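Local coordinates for protein beta-glucanase (Podospora anserina, PDB 4LE4) that probably hydrolyses beta-glucans as a family GH131 glycoside hydrolase and is crystallised here with the cello-oligosaccharide cellotriose, at residues A[6-14]-A[56-64]; A[31-39]-A[67-75]. All coordinates share one frame; numbering follows the deposited sequence.

Contact 1: residues A[6-14]-A[56-64]; sequences DGRFNDMTS and TGSRQGAKI
Arg8 and Ser58 face each other with CA atoms 5.6 Å apart, and Asn10 lies beside Arg59, where a type I turn from Phe9 to Met12 meets the loop before strand 61-64. Arg8 CD packs 3.4 Å from Ser58 OG, whose hydrogen-bond partner is Asp55 OD2. The Asn10 amide offers both a donor and an acceptor to that loop: ND2 bonds Gly57 O (3.0 Å) and OD1 accepts from Arg59 N (2.9 Å), each in the carbonyl plane. Arg59 slides past in the opposite direction, and a bend at chi3 (51°) presents NH2 to Met12 O at 2.7 Å and to Asn10 O, both near the guanidinium plane. Arg8 grips the Asp6 carboxylate side-on, a salt bridge, with NE to OD1 and NH1 to OD2, and lays one guanidinium face over Gly57 O, its NH2 3.5 Å from that oxygen; a CB on Gly57 would collide there. A leucine in place of Arg8 would probably leave Asp6 without its charged mate and Gly57 O without the guanidinium face over it. Phe9 CE2 meets Ala62 CB at 3.7 Å. Polar side chains and water thus satisfy the loop backbone.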
loop_
_atom_site.group_PDB
_atom_site.type_symbol
_atom_site.label_atom_id
_atom_site.label_comp_id
_atom_site.label_asym_id
_atom_site.label_seq_id
_atom_site.Cartn_x
_atom_site.Cartn_y
_atom_site.Cartn_z
ATOM N N ASP A 6 4.558 10.112 8.539
ATOM C CA ASP A 6 4.709 10.487 7.138
ATOM C C ASP A 6 5.564 9.470 6.376
ATOM O O ASP A 6 6.768 9.304 6.646
ATOM C CB ASP A 6 5.370 11.863 7.055
ATOM C CG ASP A 6 5.116 12.555 5.743
ATOM O OD1 ASP A 6 5.021 11.845 4.710
ATOM O OD2 ASP A 6 5.040 13.816 5.734
ATOM N N GLY A 7 4.950 8.810 5.391
ATOM C CA GLY A 7 5.703 7.835 4.642
ATOM C C GLY A 7 5.852 8.266 3.203
ATOM O O GLY A 7 6.003 7.422 2.331
ATOM N N ARG A 8 5.863 9.572 2.957
ATOM C CA ARG A 8 5.965 10.051 1.595
ATOM C C ARG A 8 7.356 10.149 0.985
ATOM O O ARG A 8 7.473 10.557 -0.153
ATOM C CB ARG A 8 5.217 11.371 1.481
ATOM C CG ARG A 8 3.718 11.115 1.605
ATOM C CD ARG A 8 2.919 12.361 1.637
ATOM N NE ARG A 8 3.192 13.221 2.787
ATOM C CZ ARG A 8 2.608 14.401 2.964
ATOM N NH1 ARG A 8 2.890 15.139 4.034
ATOM N NH2 ARG A 8 1.748 14.854 2.059
ATOM N N PHE A 9 8.371 9.758 1.769
ATOM C CA PHE A 9 9.795 9.705 1.402
ATOM C C PHE A 9 10.413 11.100 1.200
ATOM O O PHE A 9 11.532 11.204 0.708
ATOM C CB PHE A 9 9.983 8.914 0.098
ATOM C CG PHE A 9 9.349 7.529 0.092
ATOM C CD1 PHE A 9 9.939 6.477 0.762
ATOM C CD2 PHE A 9 8.180 7.291 -0.627
ATOM C CE1 PHE A 9 9.378 5.184 0.720
ATOM C CE2 PHE A 9 7.616 5.997 -0.673
ATOM C CZ PHE A 9 8.226 4.957 0.005
ATOM N N ASN A 10 9.703 12.145 1.611
ATOM C CA ASN A 10 10.167 13.513 1.371
ATOM C C ASN A 10 11.540 13.899 1.900
ATOM O O ASN A 10 12.160 14.810 1.343
ATOM C CB ASN A 10 9.124 14.532 1.838
ATOM C CG ASN A 10 7.919 14.582 0.935
ATOM O OD1 ASN A 10 7.994 14.263 -0.263
ATOM N ND2 ASN A 10 6.806 15.021 1.484
ATOM N N ASP A 11 12.017 13.217 2.936
ATOM C CA ASP A 11 13.344 13.497 3.470
ATOM C C ASP A 11 14.401 12.518 2.946
ATOM O O ASP A 11 15.538 12.517 3.414
ATOM C CB ASP A 11 13.323 13.482 5.001
ATOM C CG ASP A 11 12.720 14.751 5.589
ATOM O OD1 ASP A 11 12.299 15.640 4.820
ATOM O OD2 ASP A 11 12.666 14.876 6.842
ATOM N N MET A 12 14.036 11.681 1.979
ATOM C CA MET A 12 14.991 10.746 1.396
ATOM C C MET A 12 15.412 11.223 0.033
ATOM O O MET A 12 14.611 11.772 -0.722
ATOM C CB MET A 12 14.395 9.361 1.188
ATOM C CG MET A 12 14.222 8.587 2.449
ATOM S SD MET A 12 13.647 6.934 2.005
ATOM C CE MET A 12 12.759 6.579 3.484
ATOM N N THR A 13 16.673 10.989 -0.292
ATOM C CA THR A 13 17.164 11.354 -1.596
ATOM C C THR A 13 16.900 10.231 -2.590
ATOM O O THR A 13 16.515 10.482 -3.727
ATOM C CB THR A 13 18.646 11.672 -1.503
ATOM O OG1 THR A 13 18.779 12.855 -0.701
ATOM C CG2 THR A 13 19.269 11.890 -2.890
ATOM N N SER A 14 17.051 8.996 -2.128
ATOM C CA SER A 14 16.874 7.820 -2.980
ATOM C C SER A 14 16.483 6.639 -2.073
ATOM O O SER A 14 16.537 6.753 -0.863
ATOM C CB SER A 14 18.182 7.497 -3.704
ATOM O OG SER A 14 19.089 6.803 -2.856
ATOM N N THR A 56 0.935 17.080 -4.899
ATOM C CA THR A 56 2.059 17.994 -4.734
ATOM C C THR A 56 2.664 17.870 -3.349
ATOM O O THR A 56 3.683 18.504 -3.031
ATOM C CB THR A 56 1.612 19.448 -5.004
ATOM O OG1 THR A 56 0.584 19.813 -4.090
ATOM C CG2 THR A 56 1.093 19.578 -6.408
ATOM N N GLY A 57 2.053 17.028 -2.521
ATOM C CA GLY A 57 2.561 16.810 -1.181
ATOM C C GLY A 57 3.665 15.756 -1.138
ATOM O O GLY A 57 4.379 15.639 -0.138
ATOM N N SER A 58 3.833 15.007 -2.231
ATOM C CA SER A 58 4.862 13.958 -2.314
ATOM C C SER A 58 5.868 14.378 -3.379
ATOM O O SER A 58 5.476 14.666 -4.498
ATOM C CB SER A 58 4.240 12.628 -2.749
ATOM O OG SER A 58 3.372 12.116 -1.761
ATOM N N ARG A 59 7.152 14.437 -3.035
ATOM C CA ARG A 59 8.147 14.846 -4.032
ATOM C C ARG A 59 8.460 13.717 -5.014
ATOM O O ARG A 59 8.589 13.934 -6.226
ATOM C CB ARG A 59 9.437 15.297 -3.344
ATOM C CG ARG A 59 10.524 15.698 -4.338
ATOM C CD ARG A 59 11.653 16.407 -3.615
ATOM N NE ARG A 59 12.142 15.678 -2.452
ATOM C CZ ARG A 59 13.012 14.678 -2.480
ATOM N NH1 ARG A 59 13.524 14.230 -3.625
ATOM N NH2 ARG A 59 13.421 14.155 -1.331
ATOM N N GLN A 60 8.561 12.502 -4.495
ATOM C CA GLN A 60 8.871 11.367 -5.331
ATOM C C GLN A 60 7.904 10.221 -4.983
ATOM O O GLN A 60 7.407 10.170 -3.880
ATOM C CB GLN A 60 10.278 10.884 -5.046
ATOM C CG GLN A 60 11.404 11.812 -5.462
ATOM C CD GLN A 60 12.729 11.120 -5.409
ATOM O OE1 GLN A 60 13.358 10.999 -4.336
ATOM N NE2 GLN A 60 13.173 10.641 -6.564
ATOM N N GLY A 61 7.671 9.327 -5.930
ATOM C CA GLY A 61 6.843 8.157 -5.675
ATOM C C GLY A 61 7.826 6.997 -5.640
ATOM O O GLY A 61 9.009 7.144 -5.956
ATOM N N ALA A 62 7.352 5.814 -5.269
ATOM C CA ALA A 62 8.219 4.666 -5.211
ATOM C C ALA A 62 7.747 3.564 -6.145
ATOM O O ALA A 62 6.562 3.231 -6.175
ATOM C CB ALA A 62 8.271 4.132 -3.771
ATOM N N LYS A 63 8.666 3.022 -6.938
ATOM C CA LYS A 63 8.304 1.876 -7.757
ATOM C C LYS A 63 8.729 0.696 -6.884
ATOM O O LYS A 63 9.893 0.602 -6.487
ATOM C CB LYS A 63 9.100 1.844 -9.067
ATOM C CG LYS A 63 8.791 0.580 -9.885
ATOM C CD LYS A 63 9.395 0.705 -11.298
ATOM C CE LYS A 63 10.869 0.814 -11.260
ATOM N NZ LYS A 63 11.370 0.824 -12.692
ATOM N N ILE A 64 7.768 -0.164 -6.544
ATOM C CA ILE A 64 8.024 -1.351 -5.748
ATOM C C ILE A 64 7.943 -2.512 -6.727
ATOM O O ILE A 64 6.980 -2.658 -7.474
ATOM C CB ILE A 64 6.993 -1.471 -4.583
ATOM C CG1 ILE A 64 7.342 -0.397 -3.540
ATOM C CG2 ILE A 64 7.075 -2.856 -3.937
ATOM C CD1 ILE A 64 6.439 -0.352 -2.315
HETATM O O HOH W 1 5.519 9.588 -1.991
HETATM O O HOH W 2 8.960 12.243 -1.773
HETATM O O HOH W 3 11.803 11.764 -2.023
HETATM O O HOH W 4 10.904 17.159 -0.519
HETATM O O HOH W 5 16.507 13.314 -4.402
#

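Contact 2: residues A[31-39]-A[67-75]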
loop_
_atom_site.group_PDB
_atom_site.type_symbol
_atom_site.label_atom_id
_atom_site.label_comp_id
_atom_site.label_asym_id
_atom_site.label_seq_id
_atom_site.Cartn_x
_atom_site.Cartn_y
_atom_site.Cartn_z
ATOM N N GLN A 31 10.641 0.576 8.288
ATOM C CA GLN A 31 11.422 -0.595 8.611
ATOM C C GLN A 31 11.582 -1.313 7.251
ATOM O O GLN A 31 10.592 -1.533 6.511
ATOM C CB GLN A 31 10.673 -1.520 9.572
ATOM C CG GLN A 31 10.078 -0.825 10.771
ATOM C CD GLN A 31 9.604 -1.820 11.814
ATOM O OE1 GLN A 31 9.128 -2.907 11.477
ATOM N NE2 GLN A 31 9.720 -1.445 13.098
ATOM N N TYR A 32 12.805 -1.699 6.932
ATOM C CA TYR A 32 13.070 -2.377 5.677
ATOM C C TYR A 32 13.730 -3.729 5.943
ATOM O O TYR A 32 14.926 -3.808 6.250
ATOM C CB TYR A 32 13.950 -1.475 4.803
ATOM C CG TYR A 32 14.249 -2.096 3.457
ATOM C CD1 TYR A 32 13.219 -2.424 2.587
ATOM C CD2 TYR A 32 15.551 -2.411 3.097
ATOM C CE1 TYR A 32 13.479 -3.079 1.363
ATOM C CE2 TYR A 32 15.824 -3.058 1.872
ATOM C CZ TYR A 32 14.783 -3.386 1.028
ATOM O OH TYR A 32 15.029 -4.050 -0.153
ATOM N N TYR A 33 12.925 -4.801 5.903
ATOM C CA TYR A 33 13.468 -6.135 6.114
ATOM C C TYR A 33 12.712 -7.233 5.378
ATOM O O TYR A 33 13.282 -8.294 5.155
ATOM C CB TYR A 33 13.580 -6.477 7.608
ATOM C CG TYR A 33 12.253 -6.591 8.337
ATOM C CD1 TYR A 33 11.658 -5.471 8.908
ATOM C CD2 TYR A 33 11.627 -7.825 8.494
ATOM C CE1 TYR A 33 10.484 -5.560 9.629
ATOM C CE2 TYR A 33 10.442 -7.937 9.208
ATOM C CZ TYR A 33 9.871 -6.799 9.777
ATOM O OH TYR A 33 8.673 -6.881 10.458
ATOM N N ILE A 34 11.463 -6.971 4.969
ATOM C CA ILE A 34 10.669 -7.970 4.236
ATOM C C ILE A 34 10.944 -7.779 2.745
ATOM O O ILE A 34 10.256 -7.036 2.039
ATOM C CB ILE A 34 9.166 -7.820 4.549
ATOM C CG1 ILE A 34 8.989 -7.954 6.074
ATOM C CG2 ILE A 34 8.316 -8.889 3.792
ATOM C CD1 ILE A 34 7.552 -7.795 6.567
ATOM N N HIS A 35 11.994 -8.449 2.293
ATOM C CA HIS A 35 12.423 -8.364 0.903
ATOM C C HIS A 35 13.292 -9.582 0.628
ATOM O O HIS A 35 13.687 -10.296 1.557
ATOM C CB HIS A 35 13.242 -7.070 0.669
ATOM C CG HIS A 35 14.430 -6.918 1.577
ATOM N ND1 HIS A 35 15.591 -7.649 1.422
ATOM C CD2 HIS A 35 14.633 -6.120 2.656
ATOM C CE1 HIS A 35 16.457 -7.307 2.359
ATOM N NE2 HIS A 35 15.900 -6.380 3.122
ATOM N N GLY A 36 13.604 -9.788 -0.639
ATOM C CA GLY A 36 14.423 -10.919 -1.032
ATOM C C GLY A 36 15.910 -10.710 -0.836
ATOM O O GLY A 36 16.340 -9.771 -0.168
ATOM N N SER A 37 16.694 -11.568 -1.479
ATOM C CA SER A 37 18.140 -11.562 -1.355
ATOM C C SER A 37 18.910 -10.475 -2.119
ATOM O O SER A 37 20.095 -10.289 -1.870
ATOM C CB SER A 37 18.673 -12.958 -1.748
ATOM O OG SER A 37 18.396 -13.240 -3.115
ATOM N N SER A 38 18.267 -9.761 -3.035
ATOM C CA SER A 38 18.970 -8.704 -3.779
ATOM C C SER A 38 19.040 -7.382 -3.006
ATOM O O SER A 38 18.421 -7.235 -1.952
ATOM C CB SER A 38 18.283 -8.446 -5.124
ATOM O OG SER A 38 18.195 -9.626 -5.907
ATOM N N PRO A 39 19.832 -6.411 -3.509
ATOM C CA PRO A 39 19.992 -5.089 -2.887
ATOM C C PRO A 39 18.690 -4.306 -3.049
ATOM O O PRO A 39 17.860 -4.636 -3.904
ATOM C CB PRO A 39 21.139 -4.467 -3.690
ATOM C CG PRO A 39 21.988 -5.683 -4.055
ATOM C CD PRO A 39 20.892 -6.640 -4.519
ATOM N N ASP A 67 10.556 -9.396 -8.275
ATOM C CA ASP A 67 11.290 -10.028 -9.370
ATOM C C ASP A 67 11.538 -11.474 -8.991
ATOM O O ASP A 67 10.946 -11.947 -8.040
ATOM C CB ASP A 67 12.591 -9.274 -9.694
ATOM C CG ASP A 67 13.666 -9.377 -8.597
ATOM O OD1 ASP A 67 13.542 -10.179 -7.645
ATOM O OD2 ASP A 67 14.676 -8.636 -8.718
ATOM N N ASN A 68 12.413 -12.185 -9.708
ATOM C CA ASN A 68 12.623 -13.588 -9.389
ATOM C C ASN A 68 13.247 -13.874 -8.042
ATOM O O ASN A 68 13.207 -15.015 -7.570
ATOM C CB ASN A 68 13.453 -14.281 -10.468
ATOM C CG ASN A 68 12.761 -14.295 -11.810
ATOM O OD1 ASN A 68 11.568 -14.612 -11.913
ATOM N ND2 ASN A 68 13.510 -13.958 -12.862
ATOM N N THR A 69 13.800 -12.848 -7.397
ATOM C CA THR A 69 14.458 -13.037 -6.102
ATOM C C THR A 69 13.658 -12.481 -4.907
ATOM O O THR A 69 14.140 -12.503 -3.774
ATOM C CB THR A 69 15.799 -12.310 -6.083
ATOM O OG1 THR A 69 15.555 -10.896 -6.094
ATOM C CG2 THR A 69 16.608 -12.662 -7.351
ATOM N N ALA A 70 12.465 -11.977 -5.178
ATOM C CA ALA A 70 11.644 -11.359 -4.143
ATOM C C ALA A 70 10.967 -12.335 -3.181
ATOM O O ALA A 70 9.752 -12.295 -3.018
ATOM C CB ALA A 70 10.612 -10.450 -4.787
ATOM N N TYR A 71 11.774 -13.167 -2.527
ATOM C CA TYR A 71 11.265 -14.146 -1.574
ATOM C C TYR A 71 11.926 -13.887 -0.235
ATOM O O TYR A 71 13.155 -13.809 -0.156
ATOM C CB TYR A 71 11.578 -15.569 -2.055
ATOM C CG TYR A 71 10.751 -15.979 -3.242
ATOM C CD1 TYR A 71 9.492 -16.563 -3.066
ATOM C CD2 TYR A 71 11.193 -15.735 -4.539
ATOM C CE1 TYR A 71 8.703 -16.896 -4.133
ATOM C CE2 TYR A 71 10.395 -16.049 -5.623
ATOM C CZ TYR A 71 9.150 -16.633 -5.408
ATOM O OH TYR A 71 8.339 -16.917 -6.473
ATOM N N TRP A 72 11.119 -13.753 0.819
ATOM C CA TRP A 72 11.632 -13.470 2.150
ATOM C C TRP A 72 11.506 -14.662 3.103
ATOM O O TRP A 72 10.486 -15.341 3.130
ATOM C CB TRP A 72 10.870 -12.284 2.768
ATOM C CG TRP A 72 11.284 -11.920 4.177
ATOM C CD1 TRP A 72 12.519 -11.466 4.588
ATOM C CD2 TRP A 72 10.465 -11.969 5.356
ATOM N NE1 TRP A 72 12.506 -11.236 5.954
ATOM C CE2 TRP A 72 11.260 -11.541 6.440
ATOM C CE3 TRP A 72 9.129 -12.346 5.599
ATOM C CZ2 TRP A 72 10.763 -11.478 7.755
ATOM C CZ3 TRP A 72 8.637 -12.282 6.900
ATOM C CH2 TRP A 72 9.452 -11.850 7.959
ATOM N N ASN A 73 12.556 -14.900 3.882
ATOM C CA ASN A 73 12.533 -15.938 4.911
ATOM C C ASN A 73 12.120 -17.322 4.408
ATOM O O ASN A 73 11.351 -18.009 5.067
ATOM C CB ASN A 73 11.565 -15.482 6.005
ATOM C CG ASN A 73 11.781 -16.186 7.328
ATOM O OD1 ASN A 73 10.968 -16.065 8.237
ATOM N ND2 ASN A 73 12.872 -16.915 7.447
ATOM N N GLY A 74 12.600 -17.726 3.244
ATOM C CA GLY A 74 12.239 -19.041 2.750
ATOM C C GLY A 74 10.780 -19.302 2.405
ATOM O O GLY A 74 10.397 -20.454 2.213
ATOM N N GLN A 75 9.962 -18.260 2.294
ATOM C CA GLN A 75 8.548 -18.435 1.947
ATOM C C GLN A 75 8.356 -18.606 0.441
ATOM O O GLN A 75 9.220 -18.230 -0.347
ATOM C CB GLN A 75 7.740 -17.228 2.405
ATOM C CG GLN A 75 7.952 -16.894 3.840
ATOM C CD GLN A 75 7.178 -15.667 4.272
ATOM O OE1 GLN A 75 7.027 -14.696 3.515
ATOM N NE2 GLN A 75 6.702 -15.690 5.511
HETATM O O HOH W 6 17.458 -9.119 -8.493
#
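The Trp72 indole is sandwiched: Ile34 lies on one face, with its CA 3.9 Å from the centroid of the five-membered ring and only 7° off the normal, a CH-pi contact, and Asn73 CB lies on the opposite face. At the indole edge, His35 O comes within 3.5 Å of Trp72 CD1. Tyr33 O is also near, beside NE1, but the angle is too poor for a hydrogen bond. Trp72 CZ2 lies at the edge of the Tyr33 ring, 3.8 Å from Tyr33 CD2, with the two planes inclined at 64°. With CG opposite the backbone N (chi1 178°), Trp72 carries its broad ring across to Ile34, whose CG1 sits over the ring centre while Ile34 CG2 reaches Trp72 CE3 at 4.0 Å; both beta branches thus floor the indole. These residues join the end of strand 30-34, which pairs with strand 78-84 in one sheet of this concanavalin-clan fold, to the loop before that same neighbour. Asp67 shapes the loop as an Asx turn, its OD1 taking both Thr69 N and Thr69 OG1. Glycine suits position Gly36, since any CB would run into Thr69 O; instead its CA makes C-H...O contacts to Thr69 O (3.2 Å) and Tyr71 O. Ser38 OG approaches Thr69 OG1 at 2.9 Å, although its proton may go to another acceptor. A water joins Ser38 OG to Asp67 OD2.

In the fold
The segments alternate along the chain, 6-14, 31-39, 56-64 and 67-75, so the two contacts interlock in sequence while their centres stay about 21 Å apart and do not touch. Contact 1, centred about 13 Å from the centre of the chain, involves strand 61-66 of one sheet; contact 2, about 17 Å out, involves strand 30-34 of the other. Tyr30, at the start of strand 30-34, bonds Gly7 O and meets the Phe9 ring, and Leu82 of strand 78-84 touches both Phe9 and Tyr32. Strand 61-66 carries the chain from contact 1 toward the loop of contact 2.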